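Local coordinates for hypothetical protein aq_1665 (Aquifex aeolicus, PDB 1XM7), which is of unknown function but belongs to the calcineurin-like phosphoesterase family, which suggests that it is a hydrolase, at residues Y5-T10 / A169-N174; H11-N16 / D59-L64; Y96-I101 / E129-I134; R65-L70 / K89-E94. All blocks are in the same frame, centred on the assembly; numbering follows the deposited sequence.

Contact 1 of 4, residues Y5-T10 / A169-N174; sequences YFISDT and ANVEWN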
# COMPACT_ATOMS: atom_id res chain seq x y z
N TYR A 5 0.33 2.38 -10.10
CA TYR A 5 1.08 1.41 -9.30
C TYR A 5 0.58 1.44 -7.87
O TYR A 5 0.10 2.46 -7.40
CB TYR A 5 2.56 1.73 -9.31
CG TYR A 5 3.18 1.60 -10.67
CD1 TYR A 5 3.27 2.69 -11.52
CD2 TYR A 5 3.63 0.36 -11.12
CE1 TYR A 5 3.80 2.56 -12.80
CE2 TYR A 5 4.16 0.21 -12.40
CZ TYR A 5 4.24 1.31 -13.23
OH TYR A 5 4.78 1.18 -14.48
N PHE A 6 0.71 0.31 -7.18
CA PHE A 6 0.26 0.22 -5.80
C PHE A 6 1.28 -0.49 -4.96
O PHE A 6 1.81 -1.53 -5.35
CB PHE A 6 -1.08 -0.50 -5.71
CG PHE A 6 -2.06 -0.04 -6.73
CD1 PHE A 6 -1.95 -0.46 -8.06
CD2 PHE A 6 -3.04 0.88 -6.39
CE1 PHE A 6 -2.79 0.04 -9.03
CE2 PHE A 6 -3.89 1.39 -7.37
CZ PHE A 6 -3.77 0.97 -8.69
N ILE A 7 1.54 0.07 -3.79
CA ILE A 7 2.52 -0.46 -2.86
C ILE A 7 2.09 -0.01 -1.48
O ILE A 7 1.37 0.98 -1.35
CB ILE A 7 3.89 0.16 -3.19
CG1 ILE A 7 5.01 -0.57 -2.45
CG2 ILE A 7 3.85 1.67 -2.88
CD1 ILE A 7 6.41 -0.24 -3.00
N SER A 8 2.52 -0.73 -0.45
CA SER A 8 2.15 -0.33 0.89
C SER A 8 3.00 -1.01 1.95
O SER A 8 3.70 -1.98 1.67
CB SER A 8 0.68 -0.64 1.16
OG SER A 8 0.47 -2.03 1.17
N ASP A 9 2.92 -0.49 3.17
CA ASP A 9 3.67 -1.03 4.30
C ASP A 9 5.16 -1.02 4.04
O ASP A 9 5.85 -2.00 4.30
CB ASP A 9 3.21 -2.45 4.60
CG ASP A 9 1.72 -2.54 4.78
OD1 ASP A 9 1.01 -2.74 3.78
OD2 ASP A 9 1.26 -2.39 5.92
N THR A 10 5.65 0.11 3.55
CA THR A 10 7.07 0.26 3.26
C THR A 10 7.90 0.34 4.53
O THR A 10 9.06 -0.10 4.56
CB THR A 10 7.30 1.50 2.39
OG1 THR A 10 6.53 2.59 2.91
CG2 THR A 10 6.85 1.22 0.97
N ALA A 169 -1.17 -5.24 -1.53
CA ALA A 169 -0.09 -4.42 -2.06
C ALA A 169 1.14 -4.28 -1.14
O ALA A 169 2.09 -3.57 -1.47
CB ALA A 169 -0.62 -3.05 -2.39
N ASN A 170 1.11 -4.96 0.00
CA ASN A 170 2.21 -4.92 0.97
C ASN A 170 3.50 -5.41 0.34
O ASN A 170 3.53 -6.47 -0.29
CB ASN A 170 1.86 -5.80 2.19
CG ASN A 170 2.93 -5.74 3.28
OD1 ASN A 170 2.60 -5.69 4.46
ND2 ASN A 170 4.19 -5.78 2.88
N VAL A 171 4.57 -4.65 0.50
CA VAL A 171 5.87 -5.00 -0.07
C VAL A 171 6.31 -6.42 0.25
O VAL A 171 6.81 -7.12 -0.62
CB VAL A 171 6.98 -4.03 0.40
CG1 VAL A 171 6.75 -2.66 -0.20
CG2 VAL A 171 7.00 -3.95 1.91
N GLU A 172 6.11 -6.84 1.49
CA GLU A 172 6.51 -8.18 1.92
C GLU A 172 5.91 -9.33 1.11
O GLU A 172 6.44 -10.44 1.11
CB GLU A 172 6.17 -8.38 3.40
CG GLU A 172 6.93 -7.47 4.35
CD GLU A 172 6.78 -7.90 5.79
OE1 GLU A 172 7.30 -7.19 6.67
OE2 GLU A 172 6.16 -8.94 6.05
N TRP A 173 4.81 -9.08 0.42
CA TRP A 173 4.18 -10.12 -0.38
C TRP A 173 4.54 -10.05 -1.84
O TRP A 173 4.36 -11.02 -2.58
CB TRP A 173 2.66 -10.04 -0.27
CG TRP A 173 2.11 -10.52 1.02
CD1 TRP A 173 1.53 -9.77 2.00
CD2 TRP A 173 2.08 -11.88 1.49
NE1 TRP A 173 1.14 -10.57 3.04
CE2 TRP A 173 1.46 -11.87 2.76
CE3 TRP A 173 2.51 -13.10 0.96
CZ2 TRP A 173 1.26 -13.04 3.51
CZ3 TRP A 173 2.31 -14.26 1.70
CH2 TRP A 173 1.69 -14.22 2.97
N ASN A 174 5.05 -8.90 -2.28
CA ASN A 174 5.38 -8.74 -3.69
C ASN A 174 6.86 -8.50 -3.96
O ASN A 174 7.21 -7.86 -4.94
CB ASN A 174 4.53 -7.63 -4.30
CG ASN A 174 3.10 -7.66 -3.80
OD1 ASN A 174 2.74 -6.93 -2.88
ND2 ASN A 174 2.29 -8.52 -4.39

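Contact 2 of 4, residues H11-N16 / D59-L64; sequences HFYHEN and DKNEYL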
# COMPACT_ATOMS: atom_id res chain seq x y z
N HIS A 11 7.31 0.87 5.60
CA HIS A 11 7.98 0.99 6.88
C HIS A 11 9.39 1.57 6.77
O HIS A 11 10.32 1.06 7.40
CB HIS A 11 8.06 -0.38 7.57
CG HIS A 11 6.80 -0.78 8.28
ND1 HIS A 11 5.71 -1.31 7.62
CD2 HIS A 11 6.45 -0.73 9.59
CE1 HIS A 11 4.75 -1.57 8.49
NE2 HIS A 11 5.18 -1.23 9.69
N PHE A 12 9.55 2.61 5.97
CA PHE A 12 10.85 3.23 5.82
C PHE A 12 11.38 3.60 7.19
O PHE A 12 10.66 4.18 7.99
CB PHE A 12 10.77 4.49 4.96
CG PHE A 12 10.53 4.23 3.50
CD1 PHE A 12 11.41 3.44 2.77
CD2 PHE A 12 9.45 4.81 2.85
CE1 PHE A 12 11.22 3.24 1.40
CE2 PHE A 12 9.25 4.62 1.49
CZ PHE A 12 10.13 3.83 0.76
N TYR A 13 12.63 3.24 7.45
CA TYR A 13 13.28 3.54 8.72
C TYR A 13 12.82 2.70 9.90
O TYR A 13 13.25 2.94 11.03
CB TYR A 13 13.13 5.02 9.05
CG TYR A 13 13.99 5.92 8.19
CD1 TYR A 13 13.41 6.81 7.28
CD2 TYR A 13 15.37 5.88 8.28
CE1 TYR A 13 14.20 7.64 6.49
CE2 TYR A 13 16.17 6.71 7.49
CZ TYR A 13 15.58 7.58 6.61
OH TYR A 13 16.38 8.36 5.82
N HIS A 14 11.94 1.74 9.67
CA HIS A 14 11.51 0.89 10.77
C HIS A 14 12.51 -0.27 10.87
O HIS A 14 12.20 -1.43 10.57
CB HIS A 14 10.10 0.33 10.57
CG HIS A 14 9.56 -0.35 11.79
ND1 HIS A 14 8.38 -1.06 11.79
CD2 HIS A 14 10.05 -0.42 13.05
CE1 HIS A 14 8.17 -1.55 13.00
NE2 HIS A 14 9.16 -1.17 13.78
N GLU A 15 13.71 0.10 11.30
CA GLU A 15 14.85 -0.80 11.46
C GLU A 15 14.52 -2.09 12.19
O GLU A 15 15.03 -3.15 11.85
CB GLU A 15 15.92 -0.02 12.22
CG GLU A 15 17.27 -0.64 12.38
CD GLU A 15 18.20 0.31 13.16
OE1 GLU A 15 17.99 0.48 14.39
OE2 GLU A 15 19.12 0.90 12.53
N ASN A 16 13.65 -1.99 13.19
CA ASN A 16 13.26 -3.13 14.01
C ASN A 16 12.44 -4.19 13.31
O ASN A 16 12.37 -5.34 13.77
CB ASN A 16 12.51 -2.63 15.25
CG ASN A 16 12.71 -3.53 16.45
OD1 ASN A 16 13.80 -4.05 16.67
ND2 ASN A 16 11.66 -3.69 17.25
N ASP A 59 14.96 11.92 8.03
CA ASP A 59 15.51 11.36 6.80
C ASP A 59 17.04 11.33 6.76
O ASP A 59 17.64 11.82 5.80
CB ASP A 59 14.99 12.17 5.62
CG ASP A 59 15.09 11.42 4.31
OD1 ASP A 59 15.02 12.07 3.25
OD2 ASP A 59 15.23 10.18 4.34
N LYS A 60 17.67 10.74 7.76
CA LYS A 60 19.13 10.68 7.82
C LYS A 60 19.83 9.98 6.65
O LYS A 60 20.97 10.31 6.31
CB LYS A 60 19.58 10.04 9.13
CG LYS A 60 18.89 8.74 9.46
CD LYS A 60 19.21 8.29 10.86
CE LYS A 60 18.48 7.01 11.21
NZ LYS A 60 18.78 6.54 12.60
N ASN A 61 19.16 9.01 6.02
CA ASN A 61 19.77 8.29 4.90
C ASN A 61 19.25 8.70 3.52
O ASN A 61 19.55 8.04 2.52
CB ASN A 61 19.58 6.79 5.11
CG ASN A 61 20.49 6.23 6.19
OD1 ASN A 61 21.69 6.14 6.01
ND2 ASN A 61 19.90 5.87 7.32
N GLU A 62 18.49 9.79 3.46
CA GLU A 62 17.96 10.31 2.20
C GLU A 62 16.83 9.49 1.62
O GLU A 62 16.35 9.79 0.52
CB GLU A 62 19.07 10.40 1.14
CG GLU A 62 20.38 11.05 1.58
CD GLU A 62 20.20 12.40 2.24
OE1 GLU A 62 19.20 13.10 1.91
OE2 GLU A 62 21.05 12.77 3.07
N TYR A 63 16.38 8.47 2.34
CA TYR A 63 15.31 7.65 1.82
C TYR A 63 14.11 8.50 1.40
O TYR A 63 13.59 8.35 0.30
CB TYR A 63 14.87 6.61 2.86
CG TYR A 63 15.93 5.59 3.25
CD1 TYR A 63 16.94 5.23 2.34
CD2 TYR A 63 15.94 4.99 4.51
CE1 TYR A 63 17.91 4.30 2.69
CE2 TYR A 63 16.91 4.07 4.87
CZ TYR A 63 17.90 3.73 3.95
OH TYR A 63 18.90 2.84 4.29
N LEU A 64 13.69 9.41 2.27
CA LEU A 64 12.54 10.25 1.98
C LEU A 64 12.80 11.28 0.88
O LEU A 64 11.93 11.53 0.05
CB LEU A 64 12.05 10.95 3.26
CG LEU A 64 11.61 10.01 4.40
CD1 LEU A 64 10.83 10.82 5.43
CD2 LEU A 64 10.74 8.88 3.85

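Contact 3 of 4, residues Y96-I101 / E129-I134; sequences YDFYKI and EMVREI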
# COMPACT_ATOMS: atom_id res chain seq x y z
N TYR A 96 -5.62 10.62 1.56
CA TYR A 96 -6.97 10.23 1.92
C TYR A 96 -6.85 9.50 3.25
O TYR A 96 -6.14 8.50 3.35
CB TYR A 96 -7.53 9.32 0.84
CG TYR A 96 -7.67 10.05 -0.47
CD1 TYR A 96 -8.74 10.91 -0.69
CD2 TYR A 96 -6.68 9.97 -1.44
CE1 TYR A 96 -8.83 11.68 -1.84
CE2 TYR A 96 -6.75 10.74 -2.60
CZ TYR A 96 -7.84 11.59 -2.79
OH TYR A 96 -7.92 12.37 -3.92
N ASP A 97 -7.52 10.01 4.28
CA ASP A 97 -7.39 9.41 5.60
C ASP A 97 -7.91 7.99 5.82
O ASP A 97 -7.56 7.38 6.83
CB ASP A 97 -7.94 10.35 6.68
CG ASP A 97 -9.34 10.80 6.39
OD1 ASP A 97 -9.53 11.54 5.40
OD2 ASP A 97 -10.25 10.42 7.16
N PHE A 98 -8.73 7.46 4.92
CA PHE A 98 -9.18 6.09 5.13
C PHE A 98 -9.36 5.24 3.89
O PHE A 98 -9.00 4.06 3.91
CB PHE A 98 -10.47 6.05 5.95
CG PHE A 98 -10.87 4.66 6.37
CD1 PHE A 98 -11.86 3.96 5.68
CD2 PHE A 98 -10.25 4.03 7.44
CE1 PHE A 98 -12.22 2.67 6.05
CE2 PHE A 98 -10.60 2.74 7.82
CZ PHE A 98 -11.59 2.06 7.12
N TYR A 99 -9.90 5.80 2.82
CA TYR A 99 -10.07 5.02 1.60
C TYR A 99 -10.14 5.93 0.40
O TYR A 99 -10.20 7.15 0.53
CB TYR A 99 -11.37 4.21 1.63
CG TYR A 99 -12.58 5.08 1.41
CD1 TYR A 99 -13.07 5.91 2.41
CD2 TYR A 99 -13.22 5.10 0.17
CE1 TYR A 99 -14.16 6.74 2.19
CE2 TYR A 99 -14.31 5.94 -0.06
CZ TYR A 99 -14.77 6.75 0.95
OH TYR A 99 -15.84 7.58 0.73
N LYS A 100 -10.15 5.33 -0.78
CA LYS A 100 -10.24 6.08 -2.02
C LYS A 100 -10.81 5.13 -3.04
O LYS A 100 -10.41 3.97 -3.11
CB LYS A 100 -8.87 6.56 -2.48
CG LYS A 100 -8.88 7.88 -3.25
CD LYS A 100 -9.36 7.73 -4.68
CE LYS A 100 -9.16 9.03 -5.45
NZ LYS A 100 -9.96 10.13 -4.85
N ILE A 101 -11.76 5.61 -3.82
CA ILE A 101 -12.35 4.78 -4.84
C ILE A 101 -11.96 5.29 -6.21
O ILE A 101 -12.01 6.48 -6.50
CB ILE A 101 -13.88 4.75 -4.71
CG1 ILE A 101 -14.24 4.01 -3.42
CG2 ILE A 101 -14.49 4.05 -5.90
CD1 ILE A 101 -15.71 3.99 -3.11
N GLU A 129 -14.39 -3.74 9.13
CA GLU A 129 -15.81 -3.69 8.85
C GLU A 129 -16.20 -2.48 8.00
O GLU A 129 -17.12 -2.56 7.19
CB GLU A 129 -16.60 -3.66 10.16
CG GLU A 129 -18.03 -3.20 10.01
CD GLU A 129 -18.70 -3.00 11.36
OE1 GLU A 129 -18.04 -2.50 12.30
OE2 GLU A 129 -19.91 -3.32 11.47
N MET A 130 -15.51 -1.37 8.19
CA MET A 130 -15.82 -0.18 7.42
C MET A 130 -15.47 -0.41 5.95
O MET A 130 -16.22 -0.03 5.06
CB MET A 130 -15.03 1.01 7.98
CG MET A 130 -15.43 1.39 9.41
SD MET A 130 -17.16 1.90 9.54
CE MET A 130 -16.93 3.42 10.21
N VAL A 131 -14.33 -1.05 5.72
CA VAL A 131 -13.88 -1.36 4.37
C VAL A 131 -14.91 -2.21 3.64
O VAL A 131 -15.26 -1.94 2.49
CB VAL A 131 -12.52 -2.11 4.40
CG1 VAL A 131 -12.13 -2.57 3.00
CG2 VAL A 131 -11.43 -1.21 4.98
N ARG A 132 -15.37 -3.26 4.31
CA ARG A 132 -16.38 -4.14 3.75
C ARG A 132 -17.62 -3.31 3.46
O ARG A 132 -18.17 -3.34 2.35
CB ARG A 132 -16.74 -5.24 4.75
CG ARG A 132 -15.57 -6.09 5.19
CD ARG A 132 -16.06 -7.40 5.80
NE ARG A 132 -16.77 -7.21 7.06
CZ ARG A 132 -16.18 -7.18 8.26
NH1 ARG A 132 -14.87 -7.33 8.35
NH2 ARG A 132 -16.90 -7.01 9.36
N GLU A 133 -18.05 -2.54 4.45
CA GLU A 133 -19.23 -1.71 4.29
C GLU A 133 -19.15 -0.85 3.05
O GLU A 133 -20.06 -0.87 2.21
CB GLU A 133 -19.44 -0.85 5.54
CG GLU A 133 -20.86 -0.93 6.09
CD GLU A 133 -21.46 -2.33 5.96
OE1 GLU A 133 -20.94 -3.29 6.59
OE2 GLU A 133 -22.47 -2.47 5.23
N ILE A 134 -18.06 -0.11 2.90
CA ILE A 134 -17.87 0.75 1.73
C ILE A 134 -17.92 -0.10 0.46
O ILE A 134 -18.63 0.23 -0.50
CB ILE A 134 -16.50 1.46 1.76
CG1 ILE A 134 -16.50 2.56 2.83
CG2 ILE A 134 -16.17 2.01 0.38
CD1 ILE A 134 -15.12 3.14 3.08

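Contact 4 of 4, residues R65-L70 / K89-E94; sequences RIWKAL and KEYFDE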
# COMPACT_ATOMS: atom_id res chain seq x y z
N ARG A 65 13.99 11.87 0.88
CA ARG A 65 14.33 12.85 -0.13
C ARG A 65 14.29 12.13 -1.47
O ARG A 65 13.77 12.65 -2.46
CB ARG A 65 15.73 13.42 0.16
CG ARG A 65 16.09 14.68 -0.64
CD ARG A 65 17.37 15.37 -0.12
NE ARG A 65 17.20 15.93 1.23
CZ ARG A 65 18.13 16.59 1.92
NH1 ARG A 65 19.34 16.78 1.39
NH2 ARG A 65 17.87 17.03 3.14
N ILE A 66 14.82 10.91 -1.50
CA ILE A 66 14.84 10.10 -2.71
C ILE A 66 13.42 9.81 -3.17
O ILE A 66 13.08 9.99 -4.34
CB ILE A 66 15.60 8.77 -2.48
CG1 ILE A 66 17.08 9.06 -2.27
CG2 ILE A 66 15.39 7.82 -3.66
CD1 ILE A 66 17.88 7.87 -1.81
N TRP A 67 12.58 9.35 -2.25
CA TRP A 67 11.19 9.06 -2.57
C TRP A 67 10.53 10.28 -3.21
O TRP A 67 9.85 10.18 -4.23
CB TRP A 67 10.44 8.68 -1.28
CG TRP A 67 8.95 8.81 -1.37
CD1 TRP A 67 8.21 9.95 -1.22
CD2 TRP A 67 8.04 7.76 -1.68
NE1 TRP A 67 6.88 9.67 -1.41
CE2 TRP A 67 6.74 8.33 -1.69
CE3 TRP A 67 8.18 6.39 -1.93
CZ2 TRP A 67 5.60 7.59 -1.96
CZ3 TRP A 67 7.03 5.64 -2.20
CH2 TRP A 67 5.76 6.24 -2.22
N LYS A 68 10.74 11.44 -2.59
CA LYS A 68 10.19 12.69 -3.06
C LYS A 68 10.63 12.97 -4.50
O LYS A 68 9.85 13.43 -5.32
CB LYS A 68 10.65 13.82 -2.13
CG LYS A 68 9.83 15.09 -2.19
CD LYS A 68 10.38 16.16 -1.25
CE LYS A 68 9.52 17.44 -1.30
NZ LYS A 68 9.97 18.49 -0.33
N ALA A 69 11.89 12.66 -4.80
CA ALA A 69 12.45 12.89 -6.12
C ALA A 69 11.84 12.01 -7.21
O ALA A 69 11.80 12.41 -8.38
CB ALA A 69 13.95 12.69 -6.08
N LEU A 70 11.37 10.82 -6.84
CA LEU A 70 10.79 9.91 -7.82
C LEU A 70 9.75 10.56 -8.72
O LEU A 70 9.02 11.44 -8.29
CB LEU A 70 10.17 8.69 -7.12
CG LEU A 70 11.16 7.72 -6.48
CD1 LEU A 70 10.41 6.59 -5.82
CD2 LEU A 70 12.11 7.18 -7.54
N LYS A 89 2.30 15.69 4.01
CA LYS A 89 1.89 16.49 2.87
C LYS A 89 2.93 16.72 1.80
O LYS A 89 2.58 16.86 0.62
CB LYS A 89 1.30 17.82 3.32
CG LYS A 89 -0.11 17.64 3.85
CD LYS A 89 -0.89 18.93 3.96
CE LYS A 89 -2.32 18.67 4.47
NZ LYS A 89 -3.21 19.87 4.41
N GLU A 90 4.20 16.74 2.16
CA GLU A 90 5.20 16.97 1.14
C GLU A 90 5.89 15.76 0.56
O GLU A 90 6.95 15.87 -0.05
CB GLU A 90 6.23 17.97 1.60
CG GLU A 90 7.25 17.47 2.55
CD GLU A 90 8.15 18.61 2.95
OE1 GLU A 90 7.92 19.20 4.03
OE2 GLU A 90 9.05 18.94 2.15
N TYR A 91 5.27 14.60 0.75
CA TYR A 91 5.80 13.37 0.20
C TYR A 91 4.72 12.78 -0.71
O TYR A 91 4.97 11.83 -1.45
CB TYR A 91 6.16 12.41 1.32
CG TYR A 91 7.38 12.86 2.11
CD1 TYR A 91 8.66 12.82 1.55
CD2 TYR A 91 7.25 13.33 3.43
CE1 TYR A 91 9.79 13.21 2.29
CE2 TYR A 91 8.37 13.72 4.16
CZ TYR A 91 9.63 13.66 3.59
OH TYR A 91 10.73 14.00 4.35
N PHE A 92 3.54 13.40 -0.65
CA PHE A 92 2.39 13.00 -1.45
C PHE A 92 1.64 14.22 -1.96
O PHE A 92 1.70 15.31 -1.37
CB PHE A 92 1.45 12.16 -0.59
CG PHE A 92 2.04 10.87 -0.16
CD1 PHE A 92 2.02 9.76 -1.00
CD2 PHE A 92 2.67 10.76 1.08
CE1 PHE A 92 2.62 8.56 -0.63
CE2 PHE A 92 3.28 9.56 1.46
CZ PHE A 92 3.26 8.46 0.60
N ASP A 93 0.93 14.04 -3.08
CA ASP A 93 0.15 15.09 -3.71
C ASP A 93 -1.27 15.07 -3.19
O ASP A 93 -1.93 16.11 -3.12
CB ASP A 93 0.15 14.90 -5.22
CG ASP A 93 1.56 14.84 -5.79
OD1 ASP A 93 2.00 13.76 -6.21
OD2 ASP A 93 2.23 15.89 -5.79
N GLU A 94 -1.74 13.88 -2.85
CA GLU A 94 -3.09 13.69 -2.32
C GLU A 94 -3.01 12.71 -1.15
O GLU A 94 -2.26 11.73 -1.20
CB GLU A 94 -4.02 13.10 -3.39
CG GLU A 94 -4.26 13.98 -4.63
CD GLU A 94 -4.90 13.22 -5.81
OE1 GLU A 94 -5.85 12.44 -5.59
OE2 GLU A 94 -4.45 13.41 -6.98

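Contact 1 of 4, residues Y5-T10 / A169-N174
D9 OD1 is held by two hydrogen bonds. S8 OG donates to it over 2.8 Å, meeting the anti lone pair of D9 OD1, and the backbone N of H147 supplies the other. This double hold should fix the rotation of the carboxylate, which lies stacked on the carboxamide of N170 with the two planes 7° apart although the side chains cross at about a right angle. Next to this polar pair a single beta bridge pairs S8 with N170 just beyond strand 4-7. V171 N donates to S8 O at 3.0 Å with an N-H...O angle of 158°, approaching nearly along the C=O axis, and N170 CA adds a CA-H...O contact of 3.4 Å to the same S8 O. V171 then closes the apolar side: its CG1 branch, anti to the carbonyl carbon, crosses I7 obliquely, with V171 CG1 3.5 Å from I7 CG1. Within the strand, F6 CB and A169 CB meet at 4.2 Å. R25 ties the two segments together, donating a hydrogen bond to D9 O and forming a salt bridge with E172. D9, T10 and H11 match the D-x-H sequence that opens the two-metal site in calcineurin-like phosphoesterases; the buried, oriented carboxylate, probably ionised, is consistent with such a role for D9.

Contact 2 of 4, residues H11-N16 / D59-L64
Y13 OH sits between a donor and an acceptor, and both of its roles are filled by the turn that leads into helix 63-69. It donates to D59 OD2 at 2.6 Å, using the anti lone pair of D59 OD2, and accepts from N61 N at 2.9 Å with an N-H...O angle of 148°. The Tyr ring and the carboxylate stand nearly perpendicular, and both D59 OD2 and N61 N lie at the edge of the ring, in its plane. D59 OD2 accepts a second hydrogen bond, from L64 N, 2.7 Å away at 160°, which comes from above the carboxylate plane, 37° out of it. The other oxygen, D59 OD1, accepts a hydrogen bond from R65 N, so one carboxylate satisfies two N-H groups at the helix start, a setting that probably favours its charged form. D59 O is used too, closing a type I turn with E62 N at 3.2 Å. Around these bonds the packing is apolar: Y63 CD2 lies over one face of the Y13 ring, offset toward the rim and 3.4 Å from Y13 CZ, while L64 CG approaches the edge at Y13 CE1, 4.1 Å away. Y13 follows F12 in a type II turn from H11 to H14, and its backbone N binds E30. The contact thus joins the loop after strand 4-7 to the start of helix 63-69, with helix 29-38 alongside: E30 touches both F12 and Y63, L34 meets F12, and I31 meets Y63.

Contact 3 of 4, residues Y96-I101 / E129-I134
I134 of helix 125-137 points its CD1 methyl into the corner made by two successive aromatic rings, where the helix packs on edge strand 99-104 of the four-stranded mixed sheet of this calcineurin-like alpha/beta fold. The methyl stands over one face of the Y99 ring in a CH-pi contact, with I134 CD1 3.7 Å from the centroid of the Y99 ring and 18° off its normal. The same methyl lies near the plane of the F98 ring, at its edge, 4.2 Å from F98 CE1. Y99 CG occupies the crowded position between its backbone N and carbonyl carbon (chi1 75°), whereas F98 CG is anti to its N (chi1 -172°) and carries the ring out to the helix. F98 departs from extended backbone geometry, so these two neighbours both direct their CB atoms to the helix. There F98 crosses M130 at about a right angle, F98 CZ resting 3.7 Å from M130 CB, while the rest of M130 bends off. V131 meets the same ring tip obliquely. One helical turn separates M130 from I134, and I134 N bonds to M130 O. V131 also rests on L110 and S112 of strand 107-112, extending the packing to the next strand. Further along, the I101 and I134 side chains run antiparallel alongside each other, I101 CD1 4.0 Å from I134 CG2.

Contact 4 of 4, residues R65-L70 / K89-E94
The last turns of helix 63-69 run close to an irregular connection, with K68 CA 5.5 Å from Y91 CA. The helix belongs to a beta-alpha-beta crossover between the parallel strands 46-49 and 73-77, and residues 89-94 lead into the next parallel strand, 94-96. W67 swings its indole toward that connection, CG anti to the backbone N (chi1 161°), and gives its ring N-H to a backbone carbonyl: W67 NE1 to Y91 O is 2.9 Å, with an N-H...O angle of 168°. The bond is well aimed from both ends, in the indole plane and on an in-plane lone pair of Y91 O. The indole meets F92 at an oblique tilt, W67 NE1 lying over one face of the F92 ring and W67 CZ2 reaching F92 CE1 at 3.4 Å. F53 touches both aromatic rings. Y91 fills the flank, its CD1 4.0 Å from W67 CD1. On the exposed side K68 is fully extended, and its aliphatic part passes the carbonyl of E90, K68 CE coming 3.3 Å from E90 O. At the tip K68 NZ forms a salt bridge of 2.7 Å to E90 OE2, on its anti lone pair.

In the fold
Contact 1 encloses the other three in sequence and lies nearest the chain's centre, about 5 Å away. Inside its loop contacts 2, 4 and 3 follow in series. The boundary between contacts 1 and 2 falls within the D-x-H motif, their centres about 16 Å apart. Contacts 2 and 4, about 14 Å apart, share helix 63-69 and touch, through L64 with Y91 and F12 with W67. Both belong to the connections between strands of the five-stranded sheet. Contact 3, about 28 Å from contact 2 across the centre, belongs to the four-stranded sheet. Contact 1 thus ties strand 4-7 of one sheet to the loop following strand 166-168 of the other, near the probable active site.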